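Local atomic coordinates of core protein VP4 (PDB entry 2JHP), a protein that forms part of the inner capsid of bluetongue virus and caps the viral RNA, using separate active sites that work as an assembly line. Residues 332-337 / 368-373; 283-288 / 306-311; 157-162 / 320-325. All blocks are in the same frame, centred on the assembly; numbering follows the deposited sequence.

Contact 1: 332-337 / 368-373; sequences DMYELR and KMVELY
Val370 of helix 363-373 presses its branches against the ring of Tyr334, which stands at the entry to strand 335-341. Val370 CG1 lies over one ring face, 4.0 Å from the centroid of Tyr334 and nearer the rim than the centre, a CH-pi contact. Val370 CG2 touches the rim carbon CD2 of Tyr334 at 3.7 Å. Val370 CG1 also meets the carbonyl O of Met333 at 3.4 Å, so a single valine fills the angle between this peptide and the ring. Further along the ring, the Tyr334 hydroxyl OH donates to Glu371 OE2 over 3.3 Å, on the anti side of the carboxylate, whose plane stands 85° from the ring. Glu371 gets there with its chain extended beyond CG. Two residues further on, in the strand, Leu336 divides its methyls between two helix residues: CD1 meets Met369 CE at 3.8 Å and CD2 meets Val370 CG2 at 4.0 Å.

The backbone positions these groups. Tyr334 is the centre of an inverse gamma turn, and main-chain bonding ties it to Ile309, just beyond the neighbouring strand 302-308. Met369 reaches on to Tyr160 and Ile166. Glu335 points away from the helix and is salt-bridged to Lys306; the Glu335 side chain lies about 8 Å from bound S-adenosyl-L-homocysteine. Strand and helix segments run at 91° to each other, their axes 9.3 Å apart. The helix thus packs across the antiparallel end of a seven-stranded sheet with strand order 3-2-1-4-5-7-6, the hallmark of Rossmann-like methyltransferase domains.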
loop_
_atom_site.group_PDB
_atom_site.type_symbol
_atom_site.label_atom_id
_atom_site.label_comp_id
_atom_site.label_asym_id
_atom_site.label_seq_id
_atom_site.Cartn_x
_atom_site.Cartn_y
_atom_site.Cartn_z
ATOM N N ASP A 332 -23.846 -2.800 25.807
ATOM C CA ASP A 332 -25.237 -2.459 26.123
ATOM C C ASP A 332 -25.712 -1.126 25.529
ATOM O O ASP A 332 -26.881 -0.761 25.675
ATOM C CB ASP A 332 -25.490 -2.487 27.640
ATOM C CG ASP A 332 -24.484 -1.664 28.449
ATOM O OD1 ASP A 332 -23.679 -0.912 27.896
ATOM O OD2 ASP A 332 -24.497 -1.765 29.685
ATOM N N MET A 333 -24.804 -0.418 24.863
ATOM C CA MET A 333 -25.091 0.886 24.275
ATOM C C MET A 333 -25.946 0.755 23.004
ATOM O O MET A 333 -25.433 0.468 21.916
ATOM C CB MET A 333 -23.762 1.617 23.997
ATOM C CG MET A 333 -23.829 2.912 23.180
ATOM S SD MET A 333 -24.659 4.303 23.965
ATOM C CE MET A 333 -24.036 4.256 25.653
ATOM N N TYR A 334 -27.252 0.968 23.146
ATOM C CA TYR A 334 -28.172 0.842 22.007
ATOM C C TYR A 334 -28.326 2.127 21.227
ATOM O O TYR A 334 -29.400 2.731 21.168
ATOM C CB TYR A 334 -29.519 0.281 22.438
ATOM C CG TYR A 334 -29.445 -1.195 22.691
ATOM C CD1 TYR A 334 -29.337 -1.687 23.988
ATOM C CD2 TYR A 334 -29.452 -2.099 21.631
ATOM C CE1 TYR A 334 -29.256 -3.043 24.231
ATOM C CE2 TYR A 334 -29.365 -3.454 21.855
ATOM C CZ TYR A 334 -29.275 -3.923 23.160
ATOM O OH TYR A 334 -29.201 -5.270 23.399
ATOM N N GLU A 335 -27.222 2.509 20.610
ATOM C CA GLU A 335 -27.103 3.740 19.854
ATOM C C GLU A 335 -26.242 3.458 18.631
ATOM O O GLU A 335 -25.206 2.786 18.718
ATOM C CB GLU A 335 -26.455 4.800 20.734
ATOM C CG GLU A 335 -26.330 6.160 20.126
ATOM C CD GLU A 335 -25.722 7.143 21.102
ATOM O OE1 GLU A 335 -26.424 7.518 22.068
ATOM O OE2 GLU A 335 -24.546 7.536 20.910
ATOM N N LEU A 336 -26.697 3.947 17.487
ATOM C CA LEU A 336 -25.956 3.815 16.243
ATOM C C LEU A 336 -25.605 5.200 15.753
ATOM O O LEU A 336 -25.857 6.188 16.448
ATOM C CB LEU A 336 -26.796 3.089 15.190
ATOM C CG LEU A 336 -27.391 1.734 15.582
ATOM C CD1 LEU A 336 -28.408 1.342 14.554
ATOM C CD2 LEU A 336 -26.338 0.641 15.735
ATOM N N ARG A 337 -25.018 5.268 14.562
ATOM C CA ARG A 337 -24.779 6.542 13.892
ATOM C C ARG A 337 -25.487 6.556 12.553
ATOM O O ARG A 337 -25.539 5.548 11.845
ATOM C CB ARG A 337 -23.283 6.813 13.721
ATOM C CG ARG A 337 -22.552 7.126 15.014
ATOM C CD ARG A 337 -23.048 8.416 15.634
ATOM N NE ARG A 337 -22.667 8.516 17.038
ATOM C CZ ARG A 337 -22.999 9.523 17.844
ATOM N NH1 ARG A 337 -23.702 10.554 17.388
ATOM N NH2 ARG A 337 -22.612 9.509 19.111
ATOM N N LYS A 368 -30.047 -6.219 16.966
ATOM C CA LYS A 368 -29.040 -7.245 16.703
ATOM C C LYS A 368 -27.681 -6.643 16.390
ATOM O O LYS A 368 -26.659 -7.146 16.861
ATOM C CB LYS A 368 -29.455 -8.158 15.543
ATOM C CG LYS A 368 -29.742 -9.606 15.938
ATOM C CD LYS A 368 -28.466 -10.444 16.142
ATOM C CE LYS A 368 -28.766 -11.734 16.909
ATOM N NZ LYS A 368 -27.555 -12.569 17.134
ATOM N N MET A 369 -27.666 -5.579 15.592
ATOM C CA MET A 369 -26.404 -4.978 15.178
ATOM C C MET A 369 -25.529 -4.649 16.389
ATOM O O MET A 369 -24.365 -5.063 16.449
ATOM C CB MET A 369 -26.636 -3.739 14.309
ATOM C CG MET A 369 -27.053 -4.051 12.888
ATOM S SD MET A 369 -26.689 -2.708 11.741
ATOM C CE MET A 369 -27.992 -1.550 12.112
ATOM N N VAL A 370 -26.107 -3.924 17.349
ATOM C CA VAL A 370 -25.453 -3.607 18.617
ATOM C C VAL A 370 -24.883 -4.879 19.251
ATOM O O VAL A 370 -23.695 -4.954 19.553
ATOM C CB VAL A 370 -26.434 -2.925 19.598
ATOM C CG1 VAL A 370 -25.815 -2.790 21.006
ATOM C CG2 VAL A 370 -26.897 -1.571 19.054
ATOM N N GLU A 371 -25.731 -5.885 19.417
ATOM C CA GLU A 371 -25.340 -7.151 20.055
ATOM C C GLU A 371 -24.241 -7.897 19.306
ATOM O O GLU A 371 -23.470 -8.638 19.916
ATOM C CB GLU A 371 -26.554 -8.059 20.201
ATOM C CG GLU A 371 -27.670 -7.420 20.993
ATOM C CD GLU A 371 -29.029 -8.007 20.676
ATOM O OE1 GLU A 371 -29.099 -9.127 20.104
ATOM O OE2 GLU A 371 -30.033 -7.340 21.009
ATOM N N LEU A 372 -24.180 -7.706 17.991
ATOM C CA LEU A 372 -23.187 -8.379 17.166
ATOM C C LEU A 372 -21.850 -7.639 17.099
ATOM O O LEU A 372 -20.805 -8.279 17.053
ATOM C CB LEU A 372 -23.712 -8.614 15.740
ATOM C CG LEU A 372 -24.752 -9.707 15.465
ATOM C CD1 LEU A 372 -25.201 -9.654 14.006
ATOM C CD2 LEU A 372 -24.205 -11.081 15.794
ATOM N N TYR A 373 -21.875 -6.305 17.100
ATOM C CA TYR A 373 -20.661 -5.537 16.803
ATOM C C TYR A 373 -20.106 -4.645 17.921
ATOM O O TYR A 373 -18.908 -4.371 17.947
ATOM C CB TYR A 373 -20.832 -4.752 15.487
ATOM C CG TYR A 373 -21.296 -5.616 14.333
ATOM C CD1 TYR A 373 -20.500 -6.656 13.840
ATOM C CD2 TYR A 373 -22.536 -5.407 13.746
ATOM C CE1 TYR A 373 -20.933 -7.463 12.789
ATOM C CE2 TYR A 373 -22.977 -6.207 12.694
ATOM C CZ TYR A 373 -22.176 -7.231 12.220
ATOM O OH TYR A 373 -22.639 -8.011 11.177
#

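Contact 2: 283-288 / 306-311; sequences FAEDRL and KHRIPN
NH1 of Arg308 is gripped by two carboxylates from consecutive residues of helix 280-295. The bond from Arg308 NH1 to Glu285 OE1, 3.1 Å long, is nearly straight at 169°, and the two flat groups are almost coplanar, with the oxygen in the guanidinium plane. The bond from Arg308 NH1 to Asp286 OD1 has the same length of 3.1 Å but is less regular: the donor stands above the carboxylate plane, and the two groups are twisted against each other. Asp286 uses its other oxygen on the backbone, accepting the amide N of Arg308 at OD2 over 2.9 Å on the syn side. One aspartate therefore clasps Arg308 by both main chain and side chain. The arginine chain is bent at chi2 (-91°), which sets CD beside the Asp286 carboxylate, and again at chi3, before the guanidinium. Over one face of that guanidinium lies Lys306 CD.

Arg287 completes the salt-bridge network through a long, purely electrostatic pairing with Asp286, while its firmer partner is Glu290. The edge of its guanidinium turns to the imidazole of His307, where Arg287 NH1 lies 3.8 Å from His307 CD2, and Arg287 NE sits over the centre of the Phe283 ring. Phe283 CE1 reaches Pro310 CG at 4.0 Å, an apolar contact at the first residue of the segment; Lys313 adds a cation-pi contact to the same ring.

The side chain of Glu285 lies about 5 Å from bound S-adenosyl-L-homocysteine. Helix 280-295 is the connection in the beta-alpha-beta crossover between parallel strands 260-264 and 302-308, its segment running back at 147° to the latter. Ile309, pointing away from this helix, packs instead on helix 363-373.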
loop_
_atom_site.group_PDB
_atom_site.type_symbol
_atom_site.label_atom_id
_atom_site.label_comp_id
_atom_site.label_asym_id
_atom_site.label_seq_id
_atom_site.Cartn_x
_atom_site.Cartn_y
_atom_site.Cartn_z
ATOM N N PHE A 283 -35.952 11.108 20.823
ATOM C CA PHE A 283 -36.384 10.793 19.471
ATOM C C PHE A 283 -36.533 12.068 18.631
ATOM O O PHE A 283 -36.060 12.133 17.497
ATOM C CB PHE A 283 -37.697 10.009 19.523
ATOM C CG PHE A 283 -38.022 9.286 18.249
ATOM C CD1 PHE A 283 -37.530 8.003 18.019
ATOM C CD2 PHE A 283 -38.832 9.883 17.280
ATOM C CE1 PHE A 283 -37.825 7.323 16.835
ATOM C CE2 PHE A 283 -39.136 9.212 16.083
ATOM C CZ PHE A 283 -38.632 7.926 15.865
ATOM N N ALA A 284 -37.176 13.085 19.201
ATOM C CA ALA A 284 -37.384 14.348 18.495
ATOM C C ALA A 284 -36.079 15.124 18.271
ATOM O O ALA A 284 -36.011 15.965 17.381
ATOM C CB ALA A 284 -38.424 15.204 19.209
ATOM N N GLU A 285 -35.062 14.841 19.080
ATOM C CA GLU A 285 -33.716 15.415 18.876
ATOM C C GLU A 285 -32.977 14.757 17.726
ATOM O O GLU A 285 -32.397 15.447 16.896
ATOM C CB GLU A 285 -32.852 15.335 20.140
ATOM C CG GLU A 285 -33.377 16.167 21.301
ATOM C CD GLU A 285 -32.680 15.837 22.606
ATOM O OE1 GLU A 285 -32.108 14.724 22.720
ATOM O OE2 GLU A 285 -32.709 16.695 23.515
ATOM N N ASP A 286 -32.992 13.428 17.685
ATOM C CA ASP A 286 -32.337 12.709 16.597
ATOM C C ASP A 286 -32.993 13.082 15.270
ATOM O O ASP A 286 -32.295 13.355 14.294
ATOM C CB ASP A 286 -32.381 11.189 16.814
ATOM C CG ASP A 286 -31.581 10.726 18.046
ATOM O OD1 ASP A 286 -30.830 11.533 18.654
ATOM O OD2 ASP A 286 -31.697 9.529 18.385
ATOM N N ARG A 287 -34.328 13.106 15.258
ATOM C CA ARG A 287 -35.117 13.504 14.088
ATOM C C ARG A 287 -34.837 14.944 13.650
ATOM O O ARG A 287 -34.898 15.243 12.457
ATOM C CB ARG A 287 -36.637 13.359 14.343
ATOM C CG ARG A 287 -37.262 11.943 14.269
ATOM C CD ARG A 287 -36.308 10.849 13.731
ATOM N NE ARG A 287 -35.761 10.036 14.821
ATOM C CZ ARG A 287 -34.648 9.315 14.749
ATOM N NH1 ARG A 287 -33.931 9.298 13.634
ATOM N NH2 ARG A 287 -34.244 8.615 15.805
ATOM N N LEU A 288 -34.558 15.824 14.616
ATOM C CA LEU A 288 -34.314 17.243 14.336
ATOM C C LEU A 288 -33.005 17.440 13.590
ATOM O O LEU A 288 -32.962 18.166 12.594
ATOM C CB LEU A 288 -34.298 18.078 15.620
ATOM C CG LEU A 288 -34.109 19.586 15.421
ATOM C CD1 LEU A 288 -35.247 20.150 14.564
ATOM C CD2 LEU A 288 -34.007 20.341 16.753
ATOM N N LYS A 306 -26.510 11.468 15.556
ATOM C CA LYS A 306 -26.747 10.600 16.707
ATOM C C LYS A 306 -28.026 9.793 16.495
ATOM O O LYS A 306 -29.037 10.333 16.043
ATOM C CB LYS A 306 -26.873 11.452 17.965
ATOM C CG LYS A 306 -26.610 10.727 19.264
ATOM C CD LYS A 306 -27.165 11.529 20.442
ATOM C CE LYS A 306 -26.266 11.443 21.664
ATOM N NZ LYS A 306 -25.770 10.063 21.881
ATOM N N HIS A 307 -27.984 8.504 16.811
ATOM C CA HIS A 307 -29.125 7.645 16.546
ATOM C C HIS A 307 -29.409 6.655 17.667
ATOM O O HIS A 307 -28.983 5.503 17.602
ATOM C CB HIS A 307 -28.917 6.888 15.233
ATOM C CG HIS A 307 -30.172 6.302 14.670
ATOM N ND1 HIS A 307 -30.582 5.016 14.950
ATOM C CD2 HIS A 307 -31.112 6.826 13.847
ATOM C CE1 HIS A 307 -31.716 4.773 14.319
ATOM N NE2 HIS A 307 -32.063 5.855 13.647
ATOM N N ARG A 308 -30.132 7.094 18.693
ATOM C CA ARG A 308 -30.561 6.163 19.751
ATOM C C ARG A 308 -31.823 5.419 19.327
ATOM O O ARG A 308 -32.779 6.028 18.857
ATOM C CB ARG A 308 -30.727 6.839 21.138
ATOM C CG ARG A 308 -31.255 8.280 21.142
ATOM C CD ARG A 308 -30.132 9.344 21.078
ATOM N NE ARG A 308 -29.958 10.048 22.345
ATOM C CZ ARG A 308 -30.421 11.268 22.596
ATOM N NH1 ARG A 308 -31.100 11.945 21.673
ATOM N NH2 ARG A 308 -30.209 11.807 23.787
ATOM N N ILE A 309 -31.791 4.095 19.464
ATOM C CA ILE A 309 -32.946 3.240 19.184
ATOM C C ILE A 309 -33.950 3.299 20.335
ATOM O O ILE A 309 -33.588 3.039 21.487
ATOM C CB ILE A 309 -32.541 1.769 18.985
ATOM C CG1 ILE A 309 -31.194 1.687 18.274
ATOM C CG2 ILE A 309 -33.643 1.007 18.231
ATOM C CD1 ILE A 309 -30.370 0.462 18.615
ATOM N N PRO A 310 -35.212 3.648 20.024
ATOM C CA PRO A 310 -36.316 3.715 20.998
ATOM C C PRO A 310 -36.648 2.359 21.638
ATOM O O PRO A 310 -36.311 1.310 21.083
ATOM C CB PRO A 310 -37.494 4.215 20.157
ATOM C CG PRO A 310 -37.136 3.868 18.738
ATOM C CD PRO A 310 -35.648 4.037 18.667
ATOM N N ASN A 311 -37.300 2.385 22.796
ATOM C CA ASN A 311 -37.639 1.159 23.512
ATOM C C ASN A 311 -39.078 0.743 23.264
ATOM O O ASN A 311 -39.388 -0.446 23.161
ATOM C CB ASN A 311 -37.406 1.334 25.015
ATOM C CG ASN A 311 -35.971 1.706 25.350
ATOM O OD1 ASN A 311 -35.092 1.741 24.474
ATOM N ND2 ASN A 311 -35.728 1.983 26.633
#

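Contact 3: 157-162 / 320-325; sequences PPLYME and STYLFP
Leu159 and Tyr322 meet where a loop is laid, antiparallel-fashion, beside the edge strand 322-324 of a Rossmann-like methyltransferase sheet. The directions of the two segments differ by 145°, and Leu323 N donates to Tyr160 O at 3.2 Å, in the carbonyl plane and on a lone pair.

On one side of this pairing Leu159 stands between two aromatic rings. Both of its methyls lie over one face of Tyr322, Leu159 CD1 coming nearest at 3.9 Å from Tyr322 CE2, while Thr321 CG2 covers the opposite face. Leu159 CD2 also meets the edge of the other ring, in its plane and 3.6 Å from Phe324 CD2, with the leucine side chain alongside that of Phe324. Met161 lies beside Tyr322 and points the same way, Met161 CG standing 3.8 Å from Tyr322 CD2. Its sulfur is at the ring edge, a Met-aromatic contact with Met161 SD 5.3 Å from the Tyr322 centroid. The hydroxyl of Tyr322 is bonded to His353.

Tyr160 and Leu323 lie side by side on the other side, with Tyr160 CD2 3.9 Å from Leu323 CD1. With CG anti to the backbone N (chi1 -174°), the Tyr160 ring starts out in the same direction as the Leu323 side chain and runs alongside it; its hydroxyl takes the amide of Val362. At the far end Pro158 and Pro325 touch ring to ring, and both rest on Tyr373.

At the start of the strand, Thr321 and Tyr322 both face Phe339, a classic beta bulge that precedes the paired residues. Beside the Tyr160 pairing, Leu159 CA lies 3.5 Å from Leu323 O in a bent CA-H...O contact.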
loop_
_atom_site.group_PDB
_atom_site.type_symbol
_atom_site.label_atom_id
_atom_site.label_comp_id
_atom_site.label_asym_id
_atom_site.label_seq_id
_atom_site.Cartn_x
_atom_site.Cartn_y
_atom_site.Cartn_z
ATOM N N PRO A 157 -18.669 -2.669 5.459
ATOM C CA PRO A 157 -19.054 -2.818 6.872
ATOM C C PRO A 157 -20.507 -3.206 7.027
ATOM O O PRO A 157 -21.261 -3.140 6.048
ATOM C CB PRO A 157 -18.873 -1.403 7.438
ATOM C CG PRO A 157 -19.025 -0.494 6.248
ATOM C CD PRO A 157 -18.417 -1.253 5.103
ATOM N N PRO A 158 -20.901 -3.635 8.245
ATOM C CA PRO A 158 -22.294 -3.762 8.666
ATOM C C PRO A 158 -23.057 -2.459 8.484
ATOM O O PRO A 158 -22.639 -1.427 9.001
ATOM C CB PRO A 158 -22.182 -4.055 10.161
ATOM C CG PRO A 158 -20.853 -4.670 10.324
ATOM C CD PRO A 158 -19.965 -4.088 9.288
ATOM N N LEU A 159 -24.170 -2.515 7.761
ATOM C CA LEU A 159 -24.999 -1.343 7.513
ATOM C C LEU A 159 -26.458 -1.684 7.699
ATOM O O LEU A 159 -26.808 -2.844 7.920
ATOM C CB LEU A 159 -24.813 -0.852 6.080
ATOM C CG LEU A 159 -23.390 -0.770 5.569
ATOM C CD1 LEU A 159 -23.352 -0.663 4.021
ATOM C CD2 LEU A 159 -22.636 0.403 6.216
ATOM N N TYR A 160 -27.297 -0.655 7.596
ATOM C CA TYR A 160 -28.742 -0.802 7.553
ATOM C C TYR A 160 -29.382 0.221 6.617
ATOM O O TYR A 160 -29.146 1.429 6.744
ATOM C CB TYR A 160 -29.350 -0.654 8.945
ATOM C CG TYR A 160 -30.838 -0.945 8.977
ATOM C CD1 TYR A 160 -31.312 -2.211 9.321
ATOM C CD2 TYR A 160 -31.770 0.040 8.665
ATOM C CE1 TYR A 160 -32.670 -2.487 9.355
ATOM C CE2 TYR A 160 -33.126 -0.227 8.692
ATOM C CZ TYR A 160 -33.574 -1.496 9.040
ATOM O OH TYR A 160 -34.926 -1.771 9.069
ATOM N N MET A 161 -30.172 -0.287 5.669
ATOM C CA MET A 161 -31.185 0.496 4.951
ATOM C C MET A 161 -32.360 -0.421 4.576
ATOM O O MET A 161 -32.644 -1.412 5.278
ATOM C CB MET A 161 -30.643 1.207 3.693
ATOM C CG MET A 161 -29.132 1.244 3.511
ATOM S SD MET A 161 -28.578 0.201 2.149
ATOM C CE MET A 161 -28.555 1.364 0.778
ATOM N N GLU A 162 -33.022 -0.067 3.463
ATOM C CA GLU A 162 -34.202 -0.781 2.925
ATOM C C GLU A 162 -34.859 -2.037 3.562
ATOM O O GLU A 162 -35.798 -1.845 4.335
ATOM C CB GLU A 162 -34.255 -0.756 1.372
ATOM C CG GLU A 162 -35.680 -0.853 0.817
ATOM C CD GLU A 162 -35.938 0.075 -0.367
ATOM O OE1 GLU A 162 -37.001 -0.084 -1.015
ATOM O OE2 GLU A 162 -35.094 0.966 -0.647
ATOM N N SER A 320 -32.202 8.968 6.309
ATOM C CA SER A 320 -30.910 8.299 6.358
ATOM C C SER A 320 -30.345 7.870 5.003
ATOM O O SER A 320 -31.066 7.756 4.014
ATOM C CB SER A 320 -31.002 7.074 7.280
ATOM O OG SER A 320 -29.753 6.400 7.365
ATOM N N THR A 321 -29.036 7.641 4.989
ATOM C CA THR A 321 -28.378 6.885 3.930
ATOM C C THR A 321 -27.978 5.520 4.514
ATOM O O THR A 321 -28.366 4.476 3.991
ATOM C CB THR A 321 -27.156 7.650 3.349
ATOM O OG1 THR A 321 -27.594 8.815 2.631
ATOM C CG2 THR A 321 -26.336 6.756 2.415
ATOM N N TYR A 322 -27.220 5.537 5.607
ATOM C CA TYR A 322 -26.888 4.308 6.327
ATOM C C TYR A 322 -27.101 4.480 7.822
ATOM O O TYR A 322 -27.075 5.593 8.337
ATOM C CB TYR A 322 -25.429 3.885 6.099
ATOM C CG TYR A 322 -24.991 3.657 4.666
ATOM C CD1 TYR A 322 -23.926 4.367 4.135
ATOM C CD2 TYR A 322 -25.620 2.708 3.852
ATOM C CE1 TYR A 322 -23.501 4.154 2.829
ATOM C CE2 TYR A 322 -25.207 2.492 2.544
ATOM C CZ TYR A 322 -24.146 3.216 2.040
ATOM O OH TYR A 322 -23.728 3.004 0.749
ATOM N N LEU A 323 -27.327 3.363 8.504
ATOM C CA LEU A 323 -27.205 3.293 9.953
ATOM C C LEU A 323 -26.156 2.234 10.270
ATOM O O LEU A 323 -26.215 1.110 9.758
ATOM C CB LEU A 323 -28.539 2.940 10.615
ATOM C CG LEU A 323 -29.758 3.839 10.372
ATOM C CD1 LEU A 323 -31.040 3.158 10.876
ATOM C CD2 LEU A 323 -29.600 5.210 11.007
ATOM N N PHE A 324 -25.169 2.586 11.084
ATOM C CA PHE A 324 -24.178 1.586 11.452
ATOM C C PHE A 324 -23.736 1.583 12.899
ATOM O O PHE A 324 -23.944 2.557 13.621
ATOM C CB PHE A 324 -22.969 1.593 10.513
ATOM C CG PHE A 324 -22.592 2.939 9.987
ATOM C CD1 PHE A 324 -22.344 3.998 10.849
ATOM C CD2 PHE A 324 -22.442 3.129 8.616
ATOM C CE1 PHE A 324 -21.968 5.245 10.352
ATOM C CE2 PHE A 324 -22.064 4.367 8.097
ATOM C CZ PHE A 324 -21.823 5.427 8.968
ATOM N N PRO A 325 -23.131 0.460 13.328
ATOM C CA PRO A 325 -22.639 0.328 14.695
ATOM C C PRO A 325 -21.463 1.261 14.955
ATOM O O PRO A 325 -20.821 1.734 14.015
ATOM C CB PRO A 325 -22.196 -1.137 14.777
ATOM C CG PRO A 325 -22.798 -1.810 13.579
ATOM C CD PRO A 325 -22.878 -0.756 12.532
#

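Overall arrangement
From the N terminus, the loop at 157-162 comes first and waits for its partner until residues 320-325, so contact 3 closes a long loop that takes in most of the sheet carrying strands 302-308, 322-324 and 335-341. Contact 2 opens and closes within that loop, joining helix 280-295 to the end of strand 302-308. Contact 1 follows both, closing a short excursion from strand 335-341 to helix 363-373. Strand 335-341, between 302-308 and 322-324, links them: Leu336 N probably bonds to His307 O of contact 2, and Arg337 N to Phe324 O of contact 3. Together they bind the antiparallel end of the sheet to two helices and an edge loop.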